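Local coordinates for nucleoprotein (Rift valley fever virus, PDB 3OV9) that encapsidates the viral genomic RNA, assembling into ring-shaped hexamers and shielding the RNA from nucleases in the template for transcription and replication, at residues A61-N66 and V120-W125. Numbering follows the deposited sequence.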
ATOM      1  N   ALA A  61      -5.215  35.847   5.649  1.00 15.09           N
ATOM      2  CA  ALA A  61      -5.818  34.766   4.871  1.00 15.13           C
ATOM      3  C   ALA A  61      -5.214  34.641   3.475  1.00 15.08           C
ATOM      4  O   ALA A  61      -4.951  33.538   2.999  1.00 15.42           O
ATOM      5  CB  ALA A  61      -7.331  34.965   4.772  1.00 14.99           C
ATOM      6  N   LEU A  62      -4.991  35.783   2.831  1.00 15.40           N
ATOM      7  CA  LEU A  62      -4.572  35.814   1.434  1.00 15.39           C
ATOM      8  C   LEU A  62      -3.086  35.538   1.236  1.00 15.44           C
ATOM      9  O   LEU A  62      -2.681  35.054   0.179  1.00 15.15           O
ATOM     10  CB  LEU A  62      -4.970  37.153   0.793  1.00 15.51           C
ATOM     11  CG  LEU A  62      -6.387  37.287   0.205  1.00 15.49           C
ATOM     12  CD1 LEU A  62      -7.480  36.701   1.100  1.00 15.93           C
ATOM     13  CD2 LEU A  62      -6.696  38.747  -0.120  1.00 15.08           C
ATOM     14  N   THR A  63      -2.280  35.828   2.254  1.00 15.62           N
ATOM     15  CA  THR A  63      -0.828  35.693   2.127  1.00 15.88           C
ATOM     16  C   THR A  63      -0.233  34.522   2.915  1.00 16.20           C
ATOM     17  O   THR A  63       0.854  34.044   2.581  1.00 16.28           O
ATOM     18  CB  THR A  63      -0.082  37.013   2.466  1.00 15.77           C
ATOM     19  OG1 THR A  63      -0.235  37.322   3.855  1.00 15.44           O
ATOM     20  CG2 THR A  63      -0.608  38.179   1.614  1.00 16.15           C
ATOM     21  N   ARG A  64      -0.941  34.054   3.944  1.00 16.26           N
ATOM     22  CA  ARG A  64      -0.452  32.933   4.761  1.00 16.77           C
ATOM     23  C   ARG A  64      -1.380  31.719   4.779  1.00 17.18           C
ATOM     24  O   ARG A  64      -0.932  30.596   5.005  1.00 17.80           O
ATOM     25  CB  ARG A  64      -0.146  33.383   6.196  1.00 16.56           C
ATOM     26  CG  ARG A  64       0.990  34.399   6.340  1.00 16.42           C
ATOM     27  CD  ARG A  64       2.322  33.923   5.734  1.00 16.07           C
ATOM     28  NE  ARG A  64       2.791  32.639   6.266  1.00 15.19           N
ATOM     29  CZ  ARG A  64       3.582  32.494   7.332  1.00 15.26           C
ATOM     30  NH1 ARG A  64       4.000  33.550   8.017  1.00 14.67           N
ATOM     31  NH2 ARG A  64       3.954  31.280   7.718  1.00 14.88           N
ATOM     32  N   GLY A  65      -2.672  31.941   4.552  1.00 17.67           N
ATOM     33  CA  GLY A  65      -3.628  30.841   4.489  1.00 17.91           C
ATOM     34  C   GLY A  65      -4.635  30.810   5.624  1.00 18.33           C
ATOM     35  O   GLY A  65      -4.923  31.833   6.250  1.00 18.01           O
ATOM     36  N   ASN A  66      -5.158  29.616   5.894  1.00 18.64           N
ATOM     37  CA  ASN A  66      -6.292  29.444   6.799  1.00 19.23           C
ATOM     38  C   ASN A  66      -5.955  28.662   8.072  1.00 19.56           C
ATOM     39  O   ASN A  66      -6.853  28.187   8.773  1.00 19.88           O
ATOM     40  CB  ASN A  66      -7.450  28.772   6.045  1.00 19.23           C
ATOM     41  CG  ASN A  66      -8.801  28.983   6.718  1.00 19.45           C
ATOM     42  OD1 ASN A  66      -9.067  30.037   7.293  1.00 19.36           O
ATOM     43  ND2 ASN A  66      -9.664  27.974   6.637  1.00 19.28           N
ATOM     44  N   VAL A 120      -5.607  43.408  -5.782  1.00 15.07           N
ATOM     45  CA  VAL A 120      -4.850  44.301  -6.664  1.00 15.70           C
ATOM     46  C   VAL A 120      -3.492  44.655  -6.043  1.00 16.13           C
ATOM     47  O   VAL A 120      -2.468  44.659  -6.733  1.00 16.71           O
ATOM     48  CB  VAL A 120      -5.658  45.585  -6.998  1.00 15.64           C
ATOM     49  CG1 VAL A 120      -4.842  46.542  -7.853  1.00 16.14           C
ATOM     50  CG2 VAL A 120      -6.962  45.216  -7.702  1.00 15.78           C
ATOM     51  N   VAL A 121      -3.490  44.926  -4.742  1.00 16.50           N
ATOM     52  CA  VAL A 121      -2.257  45.242  -4.014  1.00 16.96           C
ATOM     53  C   VAL A 121      -1.447  43.970  -3.728  1.00 17.17           C
ATOM     54  O   VAL A 121      -0.216  43.978  -3.808  1.00 17.06           O
ATOM     55  CB  VAL A 121      -2.553  46.008  -2.693  1.00 16.97           C
ATOM     56  CG1 VAL A 121      -1.295  46.149  -1.827  1.00 17.63           C
ATOM     57  CG2 VAL A 121      -3.148  47.381  -2.983  1.00 17.34           C
ATOM     58  N   LEU A 122      -2.148  42.880  -3.419  1.00 17.46           N
ATOM     59  CA  LEU A 122      -1.516  41.667  -2.886  1.00 17.99           C
ATOM     60  C   LEU A 122      -1.025  40.653  -3.924  1.00 18.47           C
ATOM     61  O   LEU A 122      -0.419  39.641  -3.561  1.00 18.33           O
ATOM     62  CB  LEU A 122      -2.461  40.982  -1.887  1.00 17.87           C
ATOM     63  CG  LEU A 122      -2.769  41.736  -0.591  1.00 17.99           C
ATOM     64  CD1 LEU A 122      -3.974  41.132   0.119  1.00 18.15           C
ATOM     65  CD2 LEU A 122      -1.564  41.753   0.326  1.00 18.19           C
ATOM     66  N   SER A 123      -1.281  40.943  -5.202  1.00 19.08           N
ATOM     67  CA  SER A 123      -0.991  40.059  -6.342  1.00 19.80           C
ATOM     68  C   SER A 123       0.290  39.217  -6.243  1.00 20.15           C
ATOM     69  O   SER A 123       0.248  37.998  -6.411  1.00 20.00           O
ATOM     70  CB  SER A 123      -0.968  40.880  -7.639  1.00 19.79           C
ATOM     71  OG  SER A 123      -0.646  40.079  -8.760  1.00 20.37           O
ATOM     72  N   GLU A 124       1.413  39.869  -5.964  1.00 20.77           N
ATOM     73  CA  GLU A 124       2.714  39.196  -5.983  1.00 21.45           C
ATOM     74  C   GLU A 124       3.045  38.408  -4.709  1.00 21.49           C
ATOM     75  O   GLU A 124       4.101  37.773  -4.625  1.00 21.58           O
ATOM     76  CB  GLU A 124       3.831  40.192  -6.323  1.00 21.67           C
ATOM     77  CG  GLU A 124       3.717  40.802  -7.720  1.00 23.50           C
ATOM     78  CD  GLU A 124       3.533  39.758  -8.810  1.00 25.64           C
ATOM     79  OE1 GLU A 124       4.404  38.872  -8.954  1.00 27.25           O
ATOM     80  OE2 GLU A 124       2.512  39.821  -9.525  1.00 26.84           O
ATOM     81  N   TRP A 125       2.139  38.433  -3.734  1.00 21.33           N
ATOM     82  CA  TRP A 125       2.337  37.695  -2.483  1.00 21.34           C
ATOM     83  C   TRP A 125       1.295  36.600  -2.242  1.00 21.01           C
ATOM     84  O   TRP A 125       1.242  36.004  -1.162  1.00 20.84           O
ATOM     85  CB  TRP A 125       2.416  38.654  -1.292  1.00 21.49           C
ATOM     86  CG  TRP A 125       3.528  39.649  -1.423  1.00 22.78           C
ATOM     87  CD1 TRP A 125       4.869  39.398  -1.329  1.00 23.84           C
ATOM     88  CD2 TRP A 125       3.399  41.050  -1.680  1.00 23.84           C
ATOM     89  NE1 TRP A 125       5.581  40.559  -1.510  1.00 24.64           N
ATOM     90  CE2 TRP A 125       4.703  41.589  -1.727  1.00 24.46           C
ATOM     91  CE3 TRP A 125       2.305  41.906  -1.876  1.00 24.39           C
ATOM     92  CZ2 TRP A 125       4.947  42.946  -1.960  1.00 25.09           C
ATOM     93  CZ3 TRP A 125       2.549  43.256  -2.106  1.00 24.49           C
ATOM     94  CH2 TRP A 125       3.860  43.762  -2.148  1.00 25.05           C
TER
HETATM   95  O   HOH W   1       0.986  33.429  -0.346  1.00 23.65           O
HETATM   96  O   HOH W   2       3.027  35.569   0.717  1.00 25.12           O
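The carbonyl oxygen of W125 has two waters close by, at 2.6 and 2.7 Å from W125 O, and each can donate to it or to T63 O. Other acceptors lie near both waters, so the bridging is probably shared rather than fixed. Two backbone carbonyls cannot bond each other, since both are acceptors, and no direct hydrogen bond crosses between the ends of these two helices. W125 O also lies against the backbone of T63, 3.9 Å from T63 CA.

Beside this watery edge the contact is apolar. L62 and L122 cross at about a right angle, with L62 CD2 3.6 Å from L122 CD1, while the other branch of L122, CD2, meets T63 CG2 at 3.9 Å. A forked leucine suits this place because each methyl serves a different neighbour. Threonine suits its own by having two faces: with chi1 at 67°, OG1 sits between the backbone N and the carbonyl carbon and hydrogen-bonds to V59 O one helical turn back, while the methyl CG2 faces L122 and approaches W125 CB at 4.2 Å. The end of the W125 side chain leads away, and the side chain packs on V25 of a second subunit, consistent with a part in dimerization; residues 61-66 belong to the region 1-71, essential for oligomerization.

The contact joins the C-terminal end of helix 50-63 to that of helix 112-122 and the 3-10 turn 123-125, with helix 18-28 of the second subunit packing on L122 through V25.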